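Local coordinates for beta-ketoacyl-[acyl-carrier-protein] synthase FabY (Pseudomonas aeruginosa, PDB 4CW4) that condenses acetyl-CoA with malonyl-acyl carrier protein to form acetoacetyl-ACP, the primer of fatty acid biosynthesis, and works as a homodimer, at residues 187-199 with 254-268. Numbering follows the deposited sequence. Where two conformers were deposited one is given.
Sequences FHPRGLQMSVVAA and KQLPLGFNSMPTDFI
Leu192 is a knob in a hole formed by Leu258, Met263, Pro264 and Phe267. Its two methyls divide the work. Leu192 CD1 lies over one face of the Phe267 ring, a CH-pi contact 3.7 Å from the ring centroid. Leu192 CD2 packs on the backbone where Met263 joins Pro264, 3.5 Å from Pro264 N. The same Phe267 ring turns its edge to the face of His188. This T-shaped pair has planes at 76°, and Phe267 CE2 sits 3.6 Å from His188 NE2. His188 ND1 is hydrogen-bonded to Tyr183 OH, which helps fix the ring's rotation. Helices 190-199 and 263-268 cross at -45° within the thiolase-like fold, in the N-terminal half of the ketosynthase. Strands 307-314 and 366-374 lie against the pair, and the second subunit packs on 254-268. A chi1 of -175° turns Ser195 OG away from its own N and carries it to 3.0 Å from Pro264 O. It is also hydrogen-bonded to Tyr369 OH on strand 366-374. Ala199 CB meets Ile268 CG1 further along. The solvent side is looser: at exposed Phe187 and Lys254 the side chains cross at about a right angle, with Lys254 NZ 4.0 Å from Phe187 CD2.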
loop_
_atom_site.group_PDB
_atom_site.type_symbol
_atom_site.label_atom_id
_atom_site.label_comp_id
_atom_site.label_asym_id
_atom_site.label_seq_id
_atom_site.Cartn_x
_atom_site.Cartn_y
_atom_site.Cartn_z
ATOM N N PHE A 187 -15.502 -6.236 -15.617
ATOM C CA PHE A 187 -14.617 -6.920 -14.678
ATOM C C PHE A 187 -13.774 -6.039 -13.752
ATOM O O PHE A 187 -12.950 -6.550 -12.996
ATOM C CB PHE A 187 -13.735 -7.933 -15.401
ATOM C CG PHE A 187 -14.505 -9.053 -16.026
ATOM C CD1 PHE A 187 -15.183 -9.973 -15.237
ATOM C CD2 PHE A 187 -14.555 -9.188 -17.396
ATOM C CE1 PHE A 187 -15.891 -11.012 -15.815
ATOM C CE2 PHE A 187 -15.259 -10.218 -17.980
ATOM C CZ PHE A 187 -15.929 -11.128 -17.191
ATOM N N HIS A 188 -13.998 -4.736 -13.769
ATOM C CA HIS A 188 -13.285 -3.862 -12.849
ATOM C C HIS A 188 -13.960 -3.795 -11.481
ATOM O O HIS A 188 -15.165 -3.544 -11.403
ATOM C CB HIS A 188 -13.238 -2.455 -13.420
ATOM C CG HIS A 188 -12.433 -2.340 -14.665
ATOM N ND1 HIS A 188 -12.448 -1.209 -15.450
ATOM C CD2 HIS A 188 -11.598 -3.216 -15.273
ATOM C CE1 HIS A 188 -11.637 -1.385 -16.479
ATOM N NE2 HIS A 188 -11.116 -2.598 -16.400
ATOM N N PRO A 189 -13.185 -3.970 -10.398
ATOM C CA PRO A 189 -13.720 -3.626 -9.078
ATOM C C PRO A 189 -14.241 -2.189 -9.012
ATOM O O PRO A 189 -13.752 -1.287 -9.734
ATOM C CB PRO A 189 -12.514 -3.776 -8.158
ATOM C CG PRO A 189 -11.621 -4.733 -8.844
ATOM C CD PRO A 189 -11.789 -4.425 -10.306
ATOM N N ARG A 190 -15.209 -1.966 -8.128
ATOM C CA ARG A 190 -15.840 -0.649 -7.988
ATOM C C ARG A 190 -14.810 0.445 -7.696
ATOM O O ARG A 190 -14.919 1.535 -8.240
ATOM C CB ARG A 190 -16.896 -0.693 -6.891
ATOM C CG ARG A 190 -17.649 0.623 -6.702
ATOM C CD ARG A 190 -18.844 0.421 -5.801
ATOM N NE ARG A 190 -19.555 1.663 -5.525
ATOM C CZ ARG A 190 -20.467 2.200 -6.328
ATOM N NH1 ARG A 190 -20.781 1.615 -7.475
ATOM N NH2 ARG A 190 -21.068 3.326 -5.985
ATOM N N GLY A 191 -13.798 0.143 -6.889
ATOM C CA GLY A 191 -12.779 1.141 -6.584
ATOM C C GLY A 191 -11.992 1.578 -7.808
ATOM O O GLY A 191 -11.535 2.708 -7.878
ATOM N N LEU A 192 -11.831 0.676 -8.774
ATOM C CA LEU A 192 -11.130 1.022 -9.995
ATOM C C LEU A 192 -12.019 1.840 -10.914
ATOM O O LEU A 192 -11.541 2.779 -11.533
ATOM C CB LEU A 192 -10.573 -0.212 -10.695
ATOM C CG LEU A 192 -9.589 -1.039 -9.859
ATOM C CD1 LEU A 192 -8.810 -2.003 -10.761
ATOM C CD2 LEU A 192 -8.625 -0.175 -9.022
ATOM N N GLN A 193 -13.305 1.490 -10.999
ATOM C CA GLN A 193 -14.264 2.301 -11.737
ATOM C C GLN A 193 -14.265 3.731 -11.199
ATOM O O GLN A 193 -14.228 4.687 -11.965
ATOM C CB GLN A 193 -15.663 1.710 -11.606
ATOM C CG GLN A 193 -15.797 0.279 -12.124
ATOM C CD GLN A 193 -17.129 -0.319 -11.808
ATOM O OE1 GLN A 193 -18.018 0.336 -11.283
ATOM N NE2 GLN A 193 -17.284 -1.563 -12.147
ATOM N N MET A 194 -14.286 3.869 -9.880
ATOM C CA MET A 194 -14.338 5.180 -9.252
ATOM C C MET A 194 -13.064 5.957 -9.515
ATOM O O MET A 194 -13.113 7.155 -9.743
ATOM C CB MET A 194 -14.610 5.046 -7.750
ATOM C CG MET A 194 -16.057 4.649 -7.469
ATOM S SD MET A 194 -16.472 4.347 -5.744
ATOM C CE MET A 194 -15.995 5.894 -4.976
ATOM N N SER A 195 -11.930 5.270 -9.543
ATOM C CA SER A 195 -10.657 5.943 -9.794
ATOM C C SER A 195 -10.619 6.490 -11.210
ATOM O O SER A 195 -10.209 7.621 -11.437
ATOM C CB SER A 195 -9.464 4.999 -9.564
ATOM O OG SER A 195 -8.245 5.714 -9.693
ATOM N N VAL A 196 -11.026 5.671 -12.176
ATOM C CA VAL A 196 -11.020 6.089 -13.577
ATOM C C VAL A 196 -11.940 7.302 -13.776
ATOM O O VAL A 196 -11.570 8.291 -14.410
ATOM C CB VAL A 196 -11.425 4.901 -14.494
ATOM C CG1 VAL A 196 -11.767 5.349 -15.915
ATOM C CG2 VAL A 196 -10.324 3.841 -14.497
ATOM N N VAL A 197 -13.133 7.234 -13.209
ATOM C CA VAL A 197 -14.109 8.314 -13.386
ATOM C C VAL A 197 -13.699 9.599 -12.653
ATOM O O VAL A 197 -13.824 10.714 -13.194
ATOM C CB VAL A 197 -15.521 7.827 -12.988
ATOM C CG1 VAL A 197 -16.507 8.934 -12.989
ATOM C CG2 VAL A 197 -15.950 6.704 -13.933
ATOM N N ALA A 198 -13.165 9.452 -11.446
ATOM C CA ALA A 198 -12.656 10.593 -10.694
ATOM C C ALA A 198 -11.448 11.233 -11.359
ATOM O O ALA A 198 -11.308 12.452 -11.353
ATOM C CB ALA A 198 -12.317 10.177 -9.271
ATOM N N ALA A 199 -10.543 10.419 -11.887
ATOM C CA ALA A 199 -9.340 10.970 -12.489
ATOM C C ALA A 199 -9.694 11.838 -13.684
ATOM O O ALA A 199 -9.098 12.896 -13.884
ATOM C CB ALA A 199 -8.362 9.873 -12.877
ATOM N N LYS A 254 -8.358 -12.443 -13.393
ATOM C CA LYS A 254 -8.236 -10.998 -13.128
ATOM C C LYS A 254 -8.414 -10.600 -11.651
ATOM O O LYS A 254 -8.066 -9.490 -11.261
ATOM C CB LYS A 254 -9.226 -10.222 -13.998
ATOM C CG LYS A 254 -8.842 -10.141 -15.467
ATOM C CD LYS A 254 -9.942 -9.447 -16.257
ATOM C CE LYS A 254 -9.608 -9.308 -17.738
ATOM N NZ LYS A 254 -10.753 -8.698 -18.481
ATOM N N GLN A 255 -8.931 -11.501 -10.820
ATOM C CA GLN A 255 -9.248 -11.135 -9.439
ATOM C C GLN A 255 -7.999 -10.740 -8.649
ATOM O O GLN A 255 -8.022 -9.763 -7.895
ATOM C CB GLN A 255 -10.016 -12.272 -8.759
ATOM C CG GLN A 255 -11.499 -12.224 -9.098
ATOM C CD GLN A 255 -12.177 -13.565 -9.077
ATOM O OE1 GLN A 255 -11.580 -14.599 -8.773
ATOM N NE2 GLN A 255 -13.445 -13.561 -9.423
ATOM N N LEU A 256 -6.904 -11.482 -8.823
ATOM C CA LEU A 256 -5.684 -11.152 -8.101
ATOM C C LEU A 256 -5.093 -9.807 -8.600
ATOM O O LEU A 256 -4.944 -8.886 -7.800
ATOM C CB LEU A 256 -4.658 -12.306 -8.143
ATOM C CG LEU A 256 -3.374 -12.049 -7.328
ATOM C CD1 LEU A 256 -2.780 -13.311 -6.672
ATOM C CD2 LEU A 256 -2.334 -11.460 -8.228
ATOM N N PRO A 257 -4.782 -9.679 -9.911
ATOM C CA PRO A 257 -4.116 -8.421 -10.278
ATOM C C PRO A 257 -4.975 -7.178 -10.036
ATOM O O PRO A 257 -4.425 -6.166 -9.575
ATOM C CB PRO A 257 -3.757 -8.619 -11.759
ATOM C CG PRO A 257 -4.627 -9.732 -12.227
ATOM C CD PRO A 257 -4.844 -10.616 -11.044
ATOM N N LEU A 258 -6.287 -7.262 -10.258
ATOM C CA LEU A 258 -7.115 -6.077 -10.106
ATOM C C LEU A 258 -7.444 -5.775 -8.634
ATOM O O LEU A 258 -7.957 -4.710 -8.313
ATOM C CB LEU A 258 -8.390 -6.186 -10.944
ATOM C CG LEU A 258 -8.184 -6.282 -12.462
ATOM C CD1 LEU A 258 -9.539 -6.191 -13.179
ATOM C CD2 LEU A 258 -7.237 -5.215 -12.966
ATOM N N GLY A 259 -7.124 -6.693 -7.736
ATOM C CA GLY A 259 -7.319 -6.444 -6.324
ATOM C C GLY A 259 -6.223 -5.642 -5.653
ATOM O O GLY A 259 -6.478 -5.029 -4.617
ATOM N N PHE A 260 -5.019 -5.629 -6.226
ATOM C CA PHE A 260 -3.885 -4.973 -5.573
ATOM C C PHE A 260 -4.188 -3.520 -5.230
ATOM O O PHE A 260 -4.791 -2.782 -6.024
ATOM C CB PHE A 260 -2.647 -4.979 -6.459
ATOM C CG PHE A 260 -2.000 -6.315 -6.574
ATOM C CD1 PHE A 260 -1.462 -6.937 -5.459
ATOM C CD2 PHE A 260 -1.955 -6.977 -7.772
ATOM C CE1 PHE A 260 -0.880 -8.165 -5.550
ATOM C CE2 PHE A 260 -1.367 -8.215 -7.851
ATOM C CZ PHE A 260 -0.826 -8.799 -6.739
ATOM N N ASN A 261 -3.716 -3.097 -4.062
ATOM C CA ASN A 261 -4.008 -1.741 -3.577
ATOM C C ASN A 261 -3.393 -0.636 -4.418
ATOM O O ASN A 261 -3.774 0.521 -4.273
ATOM C CB ASN A 261 -3.676 -1.591 -2.084
ATOM C CG ASN A 261 -2.270 -1.116 -1.835
ATOM O OD1 ASN A 261 -1.305 -1.589 -2.436
ATOM N ND2 ASN A 261 -2.151 -0.165 -0.920
ATOM N N SER A 262 -2.458 -0.993 -5.299
ATOM C CA SER A 262 -1.870 -0.020 -6.226
ATOM C C SER A 262 -2.684 0.223 -7.483
ATOM O O SER A 262 -2.388 1.138 -8.247
ATOM C CB SER A 262 -0.466 -0.464 -6.637
ATOM O OG SER A 262 -0.522 -1.717 -7.323
ATOM N N MET A 263 -3.700 -0.597 -7.717
ATOM C CA MET A 263 -4.400 -0.536 -8.989
ATOM C C MET A 263 -5.141 0.771 -9.280
ATOM O O MET A 263 -5.241 1.143 -10.447
ATOM C CB MET A 263 -5.290 -1.764 -9.176
ATOM C CG MET A 263 -4.446 -2.984 -9.470
ATOM S SD MET A 263 -3.934 -3.007 -11.222
ATOM C CE MET A 263 -2.407 -3.941 -11.143
ATOM N N PRO A 264 -5.636 1.491 -8.248
ATOM C CA PRO A 264 -6.193 2.816 -8.552
ATOM C C PRO A 264 -5.159 3.745 -9.203
ATOM O O PRO A 264 -5.512 4.553 -10.042
ATOM C CB PRO A 264 -6.622 3.339 -7.176
ATOM C CG PRO A 264 -7.016 2.087 -6.444
ATOM C CD PRO A 264 -5.949 1.086 -6.868
ATOM N N THR A 265 -3.899 3.598 -8.817
ATOM C CA THR A 265 -2.771 4.328 -9.389
ATOM C C THR A 265 -2.387 3.754 -10.758
ATOM O O THR A 265 -2.242 4.481 -11.743
ATOM C CB THR A 265 -1.549 4.173 -8.449
ATOM O OG1 THR A 265 -1.964 4.492 -7.118
ATOM C CG2 THR A 265 -0.397 5.061 -8.906
ATOM N N ASP A 266 -2.208 2.438 -10.813
ATOM C CA ASP A 266 -1.776 1.792 -12.040
ATOM C C ASP A 266 -2.756 2.042 -13.187
ATOM O O ASP A 266 -2.350 2.226 -14.325
ATOM C CB ASP A 266 -1.632 0.279 -11.821
ATOM C CG ASP A 266 -0.626 -0.082 -10.735
ATOM O OD1 ASP A 266 0.369 0.647 -10.537
ATOM O OD2 ASP A 266 -0.853 -1.119 -10.065
ATOM N N PHE A 267 -4.056 2.027 -12.897
ATOM C CA PHE A 267 -5.052 2.256 -13.940
ATOM C C PHE A 267 -4.937 3.672 -14.515
ATOM O O PHE A 267 -5.180 3.892 -15.688
ATOM C CB PHE A 267 -6.470 2.020 -13.408
ATOM C CG PHE A 267 -6.994 0.640 -13.688
ATOM C CD1 PHE A 267 -6.187 -0.473 -13.553
ATOM C CD2 PHE A 267 -8.300 0.456 -14.110
ATOM C CE1 PHE A 267 -6.654 -1.735 -13.822
ATOM C CE2 PHE A 267 -8.776 -0.827 -14.402
ATOM C CZ PHE A 267 -7.946 -1.921 -14.258
ATOM N N ILE A 268 -4.573 4.640 -13.697
ATOM C CA ILE A 268 -4.420 5.998 -14.211
ATOM C C ILE A 268 -3.240 6.105 -15.187
ATOM O O ILE A 268 -3.369 6.704 -16.252
ATOM C CB ILE A 268 -4.280 7.004 -13.065
ATOM C CG1 ILE A 268 -5.601 7.102 -12.301
ATOM C CG2 ILE A 268 -3.896 8.394 -13.568
ATOM C CD1 ILE A 268 -5.466 7.794 -10.974
#